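Local coordinates for catalase (Pseudomonas syringae, PDB 1M7S), which decomposes hydrogen peroxide into water and oxygen with the help of a heme cofactor, protecting the cell from the toxic effects of peroxide, at residues Y185-G190 / T238-G243; S214-K219 / P251-Y256; T56-E61 / N293-N298; S177-P182 / I218-P223. All coordinates share one frame; numbering follows the deposited sequence.

Contact 1 (Y185-G190 / T238-G243); sequences YRFMDG and TNDLVG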
loop_
_atom_site.group_PDB
_atom_site.type_symbol
_atom_site.label_atom_id
_atom_site.label_comp_id
_atom_site.label_asym_id
_atom_site.label_seq_id
_atom_site.Cartn_x
_atom_site.Cartn_y
_atom_site.Cartn_z
ATOM N N TYR A 185 30.378 15.576 -5.294
ATOM C CA TYR A 185 29.213 16.385 -5.709
ATOM C C TYR A 185 29.556 17.885 -5.618
ATOM O O TYR A 185 29.042 18.698 -6.404
ATOM C CB TYR A 185 28.009 16.117 -4.831
ATOM C CG TYR A 185 27.374 14.747 -5.017
ATOM C CD1 TYR A 185 27.008 14.319 -6.292
ATOM C CD2 TYR A 185 27.077 14.000 -3.887
ATOM C CE1 TYR A 185 26.383 13.095 -6.456
ATOM C CE2 TYR A 185 26.418 12.777 -4.036
ATOM C CZ TYR A 185 26.101 12.356 -5.304
ATOM O OH TYR A 185 25.480 11.123 -5.442
ATOM N N ARG A 186 30.508 18.198 -4.737
ATOM C CA ARG A 186 30.981 19.569 -4.597
ATOM C C ARG A 186 31.799 20.005 -5.814
ATOM O O ARG A 186 31.974 21.205 -6.003
ATOM C CB ARG A 186 31.977 19.695 -3.394
ATOM C CG ARG A 186 31.317 19.335 -2.070
ATOM C CD ARG A 186 32.303 19.680 -0.906
ATOM N NE ARG A 186 33.419 18.735 -0.939
ATOM C CZ ARG A 186 34.634 19.036 -0.514
ATOM N NH1 ARG A 186 34.825 20.292 -0.071
ATOM N NH2 ARG A 186 35.620 18.144 -0.522
ATOM N N PHE A 187 32.305 19.111 -6.620
ATOM C CA PHE A 187 33.139 19.353 -7.768
ATOM C C PHE A 187 32.426 19.059 -9.090
ATOM O O PHE A 187 33.056 18.573 -10.012
ATOM C CB PHE A 187 34.444 18.535 -7.643
ATOM C CG PHE A 187 35.104 18.816 -6.311
ATOM C CD1 PHE A 187 35.107 17.831 -5.332
ATOM C CD2 PHE A 187 35.679 20.035 -6.034
ATOM C CE1 PHE A 187 35.685 18.042 -4.094
ATOM C CE2 PHE A 187 36.258 20.279 -4.788
ATOM C CZ PHE A 187 36.260 19.293 -3.811
ATOM N N MET A 188 31.149 19.370 -9.132
ATOM C CA MET A 188 30.386 19.241 -10.360
ATOM C C MET A 188 29.478 20.470 -10.510
ATOM O O MET A 188 28.992 21.008 -9.510
ATOM C CB MET A 188 29.494 18.009 -10.477
ATOM C CG MET A 188 28.281 17.875 -9.592
ATOM S SD MET A 188 27.586 16.179 -9.715
ATOM C CE MET A 188 25.951 16.635 -9.092
ATOM N N ASP A 189 29.118 20.735 -11.753
ATOM C CA ASP A 189 28.130 21.790 -11.974
ATOM C C ASP A 189 26.740 21.158 -11.938
ATOM O O ASP A 189 26.595 19.955 -11.840
ATOM C CB ASP A 189 28.331 22.452 -13.338
ATOM C CG ASP A 189 29.429 23.482 -13.422
ATOM O OD1 ASP A 189 30.128 23.756 -12.431
ATOM O OD2 ASP A 189 29.588 24.045 -14.551
ATOM N N GLY A 190 25.707 21.993 -12.035
ATOM C CA GLY A 190 24.336 21.499 -12.103
ATOM C C GLY A 190 23.657 22.266 -13.248
ATOM O O GLY A 190 24.065 23.380 -13.638
ATOM N N THR A 238 29.070 10.501 -0.938
ATOM C CA THR A 238 28.396 10.887 0.321
ATOM C C THR A 238 29.428 11.319 1.367
ATOM O O THR A 238 29.268 12.307 2.137
ATOM C CB THR A 238 27.533 9.732 0.867
ATOM O OG1 THR A 238 26.428 9.478 -0.035
ATOM C CG2 THR A 238 26.924 10.088 2.218
ATOM N N ASN A 239 30.486 10.527 1.469
ATOM C CA ASN A 239 31.533 10.820 2.455
ATOM C C ASN A 239 32.156 12.194 2.233
ATOM O O ASN A 239 32.404 12.929 3.203
ATOM C CB ASN A 239 32.646 9.766 2.337
ATOM C CG ASN A 239 32.426 8.665 3.368
ATOM O OD1 ASN A 239 32.251 9.016 4.553
ATOM N ND2 ASN A 239 32.478 7.443 2.880
ATOM N N ASP A 240 32.508 12.499 0.994
ATOM C CA ASP A 240 33.098 13.778 0.609
ATOM C C ASP A 240 32.202 14.960 0.991
ATOM O O ASP A 240 32.687 15.977 1.501
ATOM C CB ASP A 240 33.337 13.825 -0.899
ATOM C CG ASP A 240 33.802 15.211 -1.375
ATOM O OD1 ASP A 240 32.961 15.960 -1.933
ATOM O OD2 ASP A 240 34.989 15.510 -1.180
ATOM N N LEU A 241 30.902 14.846 0.744
ATOM C CA LEU A 241 29.976 15.940 1.006
ATOM C C LEU A 241 29.673 16.091 2.474
ATOM O O LEU A 241 29.763 17.218 2.999
ATOM C CB LEU A 241 28.692 15.802 0.188
ATOM C CG LEU A 241 27.618 16.878 0.386
ATOM C CD1 LEU A 241 28.231 18.249 0.022
ATOM C CD2 LEU A 241 26.405 16.574 -0.486
ATOM N N VAL A 242 29.287 14.998 3.154
ATOM C CA VAL A 242 28.946 15.061 4.566
ATOM C C VAL A 242 30.183 15.494 5.365
ATOM O O VAL A 242 30.077 16.400 6.201
ATOM C CB VAL A 242 28.365 13.723 5.040
ATOM C CG1 VAL A 242 28.221 13.693 6.564
ATOM C CG2 VAL A 242 27.086 13.426 4.248
ATOM N N GLY A 243 31.333 14.986 4.989
ATOM C CA GLY A 243 32.631 15.321 5.522
ATOM C C GLY A 243 32.946 16.811 5.457
ATOM O O GLY A 243 33.329 17.402 6.490
HETATM O O HOH W 1 30.466 14.953 -2.648
#

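Contact 2 (S214-K219 / P251-Y256); sequences SLQGIK and PKWDLY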
loop_
_atom_site.group_PDB
_atom_site.type_symbol
_atom_site.label_atom_id
_atom_site.label_comp_id
_atom_site.label_asym_id
_atom_site.label_seq_id
_atom_site.Cartn_x
_atom_site.Cartn_y
_atom_site.Cartn_z
ATOM N N SER A 214 29.825 25.504 -10.212
ATOM C CA SER A 214 30.565 25.171 -9.004
ATOM C C SER A 214 31.687 26.169 -8.674
ATOM O O SER A 214 32.535 26.444 -9.524
ATOM C CB SER A 214 31.256 23.797 -9.159
ATOM O OG SER A 214 31.989 23.572 -7.943
ATOM N N LEU A 215 31.660 26.694 -7.465
ATOM C CA LEU A 215 32.685 27.623 -6.995
ATOM C C LEU A 215 33.863 26.853 -6.432
ATOM O O LEU A 215 34.892 27.452 -6.132
ATOM C CB LEU A 215 32.143 28.671 -6.015
ATOM C CG LEU A 215 30.979 29.500 -6.643
ATOM C CD1 LEU A 215 30.547 30.596 -5.680
ATOM C CD2 LEU A 215 31.357 30.084 -7.989
ATOM N N GLN A 216 33.799 25.503 -6.411
ATOM C CA GLN A 216 34.939 24.691 -5.993
ATOM C C GLN A 216 35.686 24.190 -7.213
ATOM O O GLN A 216 36.728 23.550 -7.091
ATOM C CB GLN A 216 34.450 23.491 -5.172
ATOM C CG GLN A 216 33.788 23.844 -3.874
ATOM C CD GLN A 216 32.474 24.561 -3.981
ATOM O OE1 GLN A 216 32.327 25.687 -3.485
ATOM N NE2 GLN A 216 31.483 23.929 -4.606
ATOM N N GLY A 217 35.118 24.388 -8.408
ATOM C CA GLY A 217 35.728 23.910 -9.635
ATOM C C GLY A 217 35.165 22.501 -9.949
ATOM O O GLY A 217 34.362 21.949 -9.191
ATOM N N ILE A 218 35.584 22.012 -11.092
ATOM C CA ILE A 218 35.239 20.693 -11.597
ATOM C C ILE A 218 36.391 19.721 -11.363
ATOM O O ILE A 218 37.533 19.946 -11.793
ATOM C CB ILE A 218 35.004 20.711 -13.128
ATOM C CG1 ILE A 218 33.911 21.702 -13.504
ATOM C CG2 ILE A 218 34.653 19.314 -13.663
ATOM C CD1 ILE A 218 32.680 21.681 -12.643
ATOM N N LYS A 219 36.063 18.582 -10.729
ATOM C CA LYS A 219 37.098 17.577 -10.513
ATOM C C LYS A 219 36.486 16.201 -10.799
ATOM O O LYS A 219 35.572 15.796 -10.100
ATOM C CB LYS A 219 37.510 17.617 -9.048
ATOM C CG LYS A 219 38.959 17.338 -8.706
ATOM C CD LYS A 219 39.333 17.981 -7.363
ATOM C CE LYS A 219 39.023 19.473 -7.380
ATOM N NZ LYS A 219 39.487 20.179 -6.148
ATOM N N PRO A 251 30.219 23.979 0.445
ATOM C CA PRO A 251 30.264 24.122 -1.011
ATOM C C PRO A 251 29.244 25.151 -1.461
ATOM O O PRO A 251 28.148 25.310 -0.919
ATOM C CB PRO A 251 29.907 22.731 -1.594
ATOM C CG PRO A 251 29.019 22.192 -0.489
ATOM C CD PRO A 251 29.575 22.717 0.830
ATOM N N LYS A 252 29.649 25.906 -2.490
ATOM C CA LYS A 252 28.789 26.898 -3.106
ATOM C C LYS A 252 28.704 26.819 -4.628
ATOM O O LYS A 252 29.621 26.436 -5.343
ATOM C CB LYS A 252 29.361 28.309 -2.814
ATOM C CG LYS A 252 29.135 28.652 -1.323
ATOM C CD LYS A 252 30.064 29.797 -0.873
ATOM C CE LYS A 252 30.350 30.842 -1.889
ATOM N NZ LYS A 252 31.626 30.753 -2.642
ATOM N N TRP A 253 27.540 27.320 -5.119
ATOM C CA TRP A 253 27.334 27.382 -6.551
ATOM C C TRP A 253 26.642 28.720 -6.918
ATOM O O TRP A 253 25.738 29.168 -6.240
ATOM C CB TRP A 253 26.410 26.269 -7.024
ATOM C CG TRP A 253 26.969 24.880 -7.048
ATOM C CD1 TRP A 253 27.428 24.183 -8.127
ATOM C CD2 TRP A 253 27.082 24.028 -5.912
ATOM N NE1 TRP A 253 27.855 22.921 -7.708
ATOM C CE2 TRP A 253 27.612 22.808 -6.351
ATOM C CE3 TRP A 253 26.731 24.163 -4.549
ATOM C CZ2 TRP A 253 27.840 21.744 -5.487
ATOM C CZ3 TRP A 253 26.989 23.118 -3.685
ATOM C CH2 TRP A 253 27.532 21.884 -4.154
ATOM N N ASP A 254 27.142 29.371 -7.948
ATOM C CA ASP A 254 26.529 30.573 -8.501
ATOM C C ASP A 254 25.479 30.118 -9.517
ATOM O O ASP A 254 25.765 29.200 -10.311
ATOM C CB ASP A 254 27.551 31.477 -9.186
ATOM C CG ASP A 254 28.231 32.422 -8.170
ATOM O OD1 ASP A 254 27.734 32.560 -7.042
ATOM O OD2 ASP A 254 29.275 32.999 -8.537
ATOM N N LEU A 255 24.296 30.711 -9.444
ATOM C CA LEU A 255 23.240 30.397 -10.422
ATOM C C LEU A 255 23.264 31.389 -11.572
ATOM O O LEU A 255 23.184 32.617 -11.365
ATOM C CB LEU A 255 21.864 30.439 -9.733
ATOM C CG LEU A 255 20.636 30.110 -10.587
ATOM C CD1 LEU A 255 20.779 28.671 -11.149
ATOM C CD2 LEU A 255 19.367 30.282 -9.789
ATOM N N TYR A 256 23.352 30.845 -12.782
ATOM C CA TYR A 256 23.274 31.615 -14.005
ATOM C C TYR A 256 22.061 31.267 -14.877
ATOM O O TYR A 256 21.626 30.098 -14.926
ATOM C CB TYR A 256 24.537 31.387 -14.838
ATOM C CG TYR A 256 25.799 31.986 -14.295
ATOM C CD1 TYR A 256 26.509 31.295 -13.311
ATOM C CD2 TYR A 256 26.307 33.204 -14.754
ATOM C CE1 TYR A 256 27.683 31.816 -12.795
ATOM C CE2 TYR A 256 27.478 33.741 -14.234
ATOM C CZ TYR A 256 28.141 33.044 -13.249
ATOM O OH TYR A 256 29.296 33.520 -12.694
#

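Contact 3 (T56-E61 / N293-N298); sequences TGVKGE and NKNVDN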
loop_
_atom_site.group_PDB
_atom_site.type_symbol
_atom_site.label_atom_id
_atom_site.label_comp_id
_atom_site.label_asym_id
_atom_site.label_seq_id
_atom_site.Cartn_x
_atom_site.Cartn_y
_atom_site.Cartn_z
ATOM N N THR A 56 22.119 11.617 -1.601
ATOM C CA THR A 56 22.623 12.302 -0.425
ATOM C C THR A 56 21.890 13.655 -0.287
ATOM O O THR A 56 21.969 14.364 -1.286
ATOM C CB THR A 56 24.122 12.653 -0.571
ATOM O OG1 THR A 56 24.877 11.502 -0.979
ATOM C CG2 THR A 56 24.679 13.157 0.757
ATOM N N GLY A 57 21.358 13.962 0.898
ATOM C CA GLY A 57 20.607 15.207 1.047
ATOM C C GLY A 57 21.313 16.077 2.074
ATOM O O GLY A 57 22.011 15.609 2.969
ATOM N N VAL A 58 21.268 17.380 1.783
ATOM C CA VAL A 58 21.834 18.404 2.643
ATOM C C VAL A 58 20.925 19.642 2.538
ATOM O O VAL A 58 19.998 19.731 1.744
ATOM C CB VAL A 58 23.243 18.814 2.218
ATOM C CG1 VAL A 58 24.345 17.716 2.374
ATOM C CG2 VAL A 58 23.242 19.231 0.757
ATOM N N LYS A 59 21.189 20.601 3.440
ATOM C CA LYS A 59 20.333 21.791 3.495
ATOM C C LYS A 59 21.170 23.047 3.368
ATOM O O LYS A 59 22.350 22.987 3.663
ATOM C CB LYS A 59 19.619 21.765 4.858
ATOM C CG LYS A 59 18.440 20.822 4.873
ATOM C CD LYS A 59 17.607 20.837 6.126
ATOM C CE LYS A 59 18.292 20.098 7.265
ATOM N NZ LYS A 59 17.289 19.870 8.373
ATOM N N GLY A 60 20.596 24.155 2.925
ATOM C CA GLY A 60 21.462 25.377 2.829
ATOM C C GLY A 60 20.468 26.548 2.534
ATOM O O GLY A 60 19.326 26.529 2.961
ATOM N N GLU A 61 21.012 27.518 1.810
ATOM C CA GLU A 61 20.181 28.689 1.491
ATOM C C GLU A 61 20.593 29.262 0.146
ATOM O O GLU A 61 21.755 29.117 -0.177
ATOM C CB GLU A 61 20.393 29.802 2.555
ATOM C CG GLU A 61 19.622 29.630 3.846
ATOM C CD GLU A 61 18.429 30.509 4.077
ATOM O OE1 GLU A 61 17.822 30.474 5.180
ATOM O OE2 GLU A 61 18.068 31.301 3.173
ATOM N N ASN A 293 25.041 24.145 3.740
ATOM C CA ASN A 293 25.883 24.167 4.962
ATOM C C ASN A 293 25.319 23.435 6.141
ATOM O O ASN A 293 25.811 23.713 7.260
ATOM C CB ASN A 293 26.030 25.664 5.306
ATOM C CG ASN A 293 24.706 26.341 5.468
ATOM O OD1 ASN A 293 24.741 27.592 5.367
ATOM N ND2 ASN A 293 23.582 25.697 5.714
ATOM N N LYS A 294 24.391 22.499 5.913
ATOM C CA LYS A 294 23.882 21.751 7.057
ATOM C C LYS A 294 23.598 20.283 6.654
ATOM O O LYS A 294 22.910 20.128 5.649
ATOM C CB LYS A 294 22.534 22.270 7.471
ATOM C CG LYS A 294 22.264 22.384 8.966
ATOM C CD LYS A 294 22.109 23.898 9.198
ATOM C CE LYS A 294 22.753 24.395 10.489
ATOM N NZ LYS A 294 22.836 25.905 10.432
ATOM N N ASN A 295 24.084 19.340 7.428
ATOM C CA ASN A 295 23.714 17.947 7.184
ATOM C C ASN A 295 22.328 17.691 7.742
ATOM O O ASN A 295 21.814 18.402 8.632
ATOM C CB ASN A 295 24.712 16.962 7.819
ATOM C CG ASN A 295 25.970 16.895 6.971
ATOM O OD1 ASN A 295 25.930 16.674 5.755
ATOM N ND2 ASN A 295 27.127 17.078 7.620
ATOM N N VAL A 296 21.656 16.650 7.220
ATOM C CA VAL A 296 20.320 16.301 7.737
ATOM C C VAL A 296 20.391 15.700 9.143
ATOM O O VAL A 296 21.448 15.209 9.522
ATOM C CB VAL A 296 19.642 15.278 6.805
ATOM C CG1 VAL A 296 19.556 15.846 5.379
ATOM C CG2 VAL A 296 20.407 13.964 6.810
ATOM N N ASP A 297 19.249 15.663 9.822
ATOM C CA ASP A 297 19.235 15.049 11.154
ATOM C C ASP A 297 18.906 13.558 11.052
ATOM O O ASP A 297 19.436 12.765 11.841
ATOM C CB ASP A 297 18.136 15.749 11.945
ATOM C CG ASP A 297 18.546 17.179 12.331
ATOM O OD1 ASP A 297 17.660 18.053 12.297
ATOM O OD2 ASP A 297 19.695 17.429 12.689
ATOM N N ASN A 298 18.023 13.221 10.103
ATOM C CA ASN A 298 17.681 11.771 9.948
ATOM C C ASN A 298 17.576 11.440 8.466
ATOM O O ASN A 298 16.726 12.046 7.789
ATOM C CB ASN A 298 16.393 11.502 10.708
ATOM C CG ASN A 298 15.925 10.054 10.638
ATOM O OD1 ASN A 298 15.076 9.620 9.850
ATOM N ND2 ASN A 298 16.494 9.250 11.551
HETATM O O HOH W 2 23.473 15.463 5.287
HETATM O O HOH W 3 19.823 19.306 10.310
#

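Contact 4 (S177-P182 / I218-P223); sequences SNEGTP and IKNLDP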
loop_
_atom_site.group_PDB
_atom_site.type_symbol
_atom_site.label_atom_id
_atom_site.label_comp_id
_atom_site.label_asym_id
_atom_site.label_seq_id
_atom_site.Cartn_x
_atom_site.Cartn_y
_atom_site.Cartn_z
ATOM N N SER A 177 32.896 9.964 -21.001
ATOM C CA SER A 177 34.037 10.827 -20.706
ATOM C C SER A 177 34.230 10.724 -19.192
ATOM O O SER A 177 33.405 10.177 -18.454
ATOM C CB SER A 177 33.744 12.289 -21.061
ATOM O OG SER A 177 32.946 12.881 -20.039
ATOM N N ASN A 178 35.283 11.379 -18.656
ATOM C CA ASN A 178 35.467 11.392 -17.209
ATOM C C ASN A 178 34.467 12.218 -16.422
ATOM O O ASN A 178 34.300 11.964 -15.222
ATOM C CB ASN A 178 36.885 11.875 -16.840
ATOM C CG ASN A 178 37.936 10.917 -17.354
ATOM O OD1 ASN A 178 37.667 9.735 -17.460
ATOM N ND2 ASN A 178 39.139 11.363 -17.721
ATOM N N GLU A 179 33.541 12.939 -17.057
ATOM C CA GLU A 179 32.440 13.625 -16.379
ATOM C C GLU A 179 31.449 12.610 -15.817
ATOM O O GLU A 179 30.641 12.851 -14.922
ATOM C CB GLU A 179 31.680 14.522 -17.366
ATOM C CG GLU A 179 32.553 15.595 -18.001
ATOM C CD GLU A 179 32.965 16.685 -17.042
ATOM O OE1 GLU A 179 32.525 16.743 -15.871
ATOM O OE2 GLU A 179 33.781 17.558 -17.438
ATOM N N GLY A 180 31.472 11.405 -16.380
ATOM C CA GLY A 180 30.662 10.286 -15.890
ATOM C C GLY A 180 31.104 9.782 -14.526
ATOM O O GLY A 180 30.324 9.115 -13.802
ATOM N N THR A 181 32.302 10.136 -14.025
ATOM C CA THR A 181 32.731 9.724 -12.689
ATOM C C THR A 181 33.376 10.875 -11.910
ATOM O O THR A 181 34.609 11.023 -11.825
ATOM C CB THR A 181 33.757 8.578 -12.789
ATOM O OG1 THR A 181 34.801 8.987 -13.718
ATOM C CG2 THR A 181 33.208 7.271 -13.338
ATOM N N PRO A 182 32.571 11.698 -11.282
ATOM C CA PRO A 182 32.984 12.852 -10.481
ATOM C C PRO A 182 33.764 12.475 -9.228
ATOM O O PRO A 182 33.497 11.433 -8.595
ATOM C CB PRO A 182 31.696 13.598 -10.042
ATOM C CG PRO A 182 30.686 13.036 -11.034
ATOM C CD PRO A 182 31.096 11.606 -11.314
ATOM N N ILE A 218 35.584 22.012 -11.092
ATOM C CA ILE A 218 35.239 20.693 -11.597
ATOM C C ILE A 218 36.391 19.721 -11.363
ATOM O O ILE A 218 37.533 19.946 -11.793
ATOM C CB ILE A 218 35.004 20.711 -13.128
ATOM C CG1 ILE A 218 33.911 21.702 -13.504
ATOM C CG2 ILE A 218 34.653 19.314 -13.663
ATOM C CD1 ILE A 218 32.680 21.681 -12.643
ATOM N N LYS A 219 36.063 18.582 -10.729
ATOM C CA LYS A 219 37.098 17.577 -10.513
ATOM C C LYS A 219 36.486 16.201 -10.799
ATOM O O LYS A 219 35.572 15.796 -10.100
ATOM C CB LYS A 219 37.510 17.617 -9.048
ATOM C CG LYS A 219 38.959 17.338 -8.706
ATOM C CD LYS A 219 39.333 17.981 -7.363
ATOM C CE LYS A 219 39.023 19.473 -7.380
ATOM N NZ LYS A 219 39.487 20.179 -6.148
ATOM N N ASN A 220 37.058 15.483 -11.736
ATOM C CA ASN A 220 36.624 14.144 -12.088
ATOM C C ASN A 220 37.746 13.126 -11.874
ATOM O O ASN A 220 38.955 13.419 -11.886
ATOM C CB ASN A 220 36.274 14.165 -13.606
ATOM C CG ASN A 220 35.113 15.101 -13.871
ATOM O OD1 ASN A 220 34.137 15.100 -13.122
ATOM N ND2 ASN A 220 35.180 15.900 -14.917
ATOM N N LEU A 221 37.322 11.866 -11.765
ATOM C CA LEU A 221 38.239 10.750 -11.638
ATOM C C LEU A 221 38.421 10.124 -13.015
ATOM O O LEU A 221 37.442 10.076 -13.760
ATOM C CB LEU A 221 37.637 9.665 -10.714
ATOM C CG LEU A 221 37.310 10.120 -9.313
ATOM C CD1 LEU A 221 36.537 9.032 -8.555
ATOM C CD2 LEU A 221 38.558 10.499 -8.507
ATOM N N ASP A 222 39.618 9.636 -13.326
ATOM C CA ASP A 222 39.782 8.910 -14.595
ATOM C C ASP A 222 39.607 7.447 -14.232
ATOM O O ASP A 222 39.446 7.081 -13.057
ATOM C CB ASP A 222 41.055 9.324 -15.318
ATOM C CG ASP A 222 42.312 8.926 -14.588
ATOM O OD1 ASP A 222 43.374 9.494 -14.951
ATOM O OD2 ASP A 222 42.302 8.047 -13.698
ATOM N N PRO A 223 39.518 6.566 -15.198
ATOM C CA PRO A 223 39.207 5.159 -14.998
ATOM C C PRO A 223 40.054 4.452 -13.953
ATOM O O PRO A 223 39.515 3.726 -13.098
ATOM C CB PRO A 223 39.187 4.494 -16.386
ATOM C CG PRO A 223 38.918 5.700 -17.259
ATOM C CD PRO A 223 39.575 6.915 -16.630
#

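Contact 1 (Y185-G190 / T238-G243)
Y185 meets L241 first: CD2 of its ring lies 4.3 Å from L241 CD2, an apolar approach that comes at the ring obliquely. The backbone of the tyrosine is tied to the helix through water, which accepts from Y185 N and donates to D240 OD1, with Y185 N and the water oxygen 2.7 Å apart. R186 carries the contact. Its guanidinium grips the D240 carboxylate side-on, R186 NE to D240 OD1 at 3.0 Å and R186 NH2 to D240 OD2 at 2.8 Å, both bonds nearly straight. D240 OD1 thus accepts from both R186 NE and the water. The two planes stand 40° apart, and OD1 is met from above the carboxylate plane although it lies in the plane of the guanidinium. The bend of the arginine at chi3 (-70°) swings NE toward the acid, while R186 CG rests 3.9 Å from L241 CD1. F187 CZ lies over one face of the R186 guanidinium, offset toward its rim, and the ring's CE1 edge faces D240 OD2. Beyond this, Y185 stacks on F89, and its side chain lies about 9 Å from the bound heme. L241 packs on T56, V58 and F89, which places helix 236-246 against strands 55-64 and 82-90 of the barrel.

Contact 2 (S214-K219 / P251-Y256)
K252 O is gripped by two donors of the facing loop. L215 N reaches it at 3.0 Å and Q216 NE2 at 3.2 Å, and they come from opposite faces of the carbonyl plane. The same glutamine amide answers the lysine's own N-H, since K252 N donates to Q216 OE1 at 2.9 Å in an almost straight bond (176°). Q216 thus reads both the N-H and the C=O of one strand residue; the bend at chi2 (67°) brings CD to K252, where the amide can meet both groups. NE2 lies over one face of the W253 ring, offset toward its rim, and also donates to R186 O. S214 and W253 form the antiparallel non-hydrogen-bonded pair, and W253 CD1 lies 3.4 Å from S214 CA; W253 NE1 itself donates to M188 O. On the outer side L215 lies between two charged residues, with CD1 3.2 Å from K252 NZ and CD2 3.6 Å from D254 OD2, while D254 OD1 accepts from Q289 NE2 of strand 284-295. Where strand 205-214 ends, S214 OG accepts from Q216 N in an ST turn. The pairing of strands 205-214 and 252-260 is thereby prolonged past its last bridge by a side-chain amide standing in for a peptide group.

Contact 3 (T56-E61 / N293-N298)
K59 and K294 form an antiparallel, hydrogen-bonded pair between strands 55-64 and 284-295. The backbone bonds come first. K59 N donates to K294 O at 2.8 Å, nearly along the C=O axis, whereas K59 O accepts twice, from N293 N at 2.9 Å and from K294 N at 3.1 Å. Two residues facing one make this a classic beta bulge, and N293 N lies in the carbonyl plane while K294 N is tilted 30° from it.

Side-chain packing runs beside these bonds. The CB atoms of K59 and K294 touch at 3.9 Å. K59 bends at chi3 (-76°), which places CE near N295 O. V58 CG1 meets N295 OD1 on the side where V58 also packs on L241 and I245 of helix 236-246. V296 CG1 presses on G57 O at 3.4 Å, and N293 ND2 approaches G60 CA.

Water takes over where the strands part. One molecule donates to G57 O and N295 OD1 and accepts from V296 N, its oxygen 2.7 Å from G57 O. A second donates to N295 O and accepts weakly from K59 NZ.

Charge forms the last group. K59 NZ lies 4.3 Å from D297 OD1, beyond a salt bridge; the lysine's firm partner is E302 of helix 299-304, and D297 OD1 bonds to H369 of the third subunit. This seam between two strands of the sheet therefore changes its means of cohesion along its length: direct peptide bonds around the bulge, water between G57 and V296, and finally opposite charges that would still attract while each is held elsewhere, one of them across the subunit boundary.

Contact 4 (S177-P182 / I218-P223)
This is a loop-to-loop contact in which T181 and L221 trade two hydrogen bonds, joining the turn after helix 169-176 to the segment that leads into helix 223-232. L221 N donates to T181 O at 2.8 Å, close to the line of the carbonyl (C=O...N angle 169°). The return bond runs from T181 OG1 to L221 O at 2.9 Å, the hydroxyl tilted from the carbonyl plane. With chi1 of 51°, OG1 sits between the backbone N and the carbonyl carbon of its own residue, from where it meets L221 O. Next to this exchange the backbones of P182 and N220 form a single bridge, their CA atoms 4.2 Å apart. N220 turns its amide to E179, whose chain bends at chi2 (-70°); N220 ND2 donates weakly to E179 OE1 at 2.9 Å, amide and carboxylate planes nearly perpendicular. N220 CB rests on N178 O at 3.4 Å. The N178 side chain lies beside D222, pointing the same way, with OD1 3.5 Å from P223 CD where it crosses the proline. N178 ND2 is held by D429 and D222 OD1 by K425, while D222 also caps helix 223-232. The chemistry implies that one threonine, serving with both its carbonyl and its hydroxyl, fixes L221 at N and O alike, while N178 and D222, one from each segment, tie both to helix 424-438.

The four contacts join the barrel to the loops and helices beside it, and contact 1 touches each of the other three. Its centre is 10 Å from that of contact 2, which it meets through D189 with S214 and M188 with W253, and 12 Å from that of contact 3, met at T238 with T56. Contact 4 shares I218 and K219 with contact 2; its centre is about 25 Å from that of contact 3. Along the chain, contact 3 encloses the others, and the segments of contact 1 alternate with those of contacts 2 and 4. Neighbouring strands 252-260 and 284-295 put contacts 2 and 3 on one sheet, while contact 4 joins the loops beside the barrel to helix 424-438.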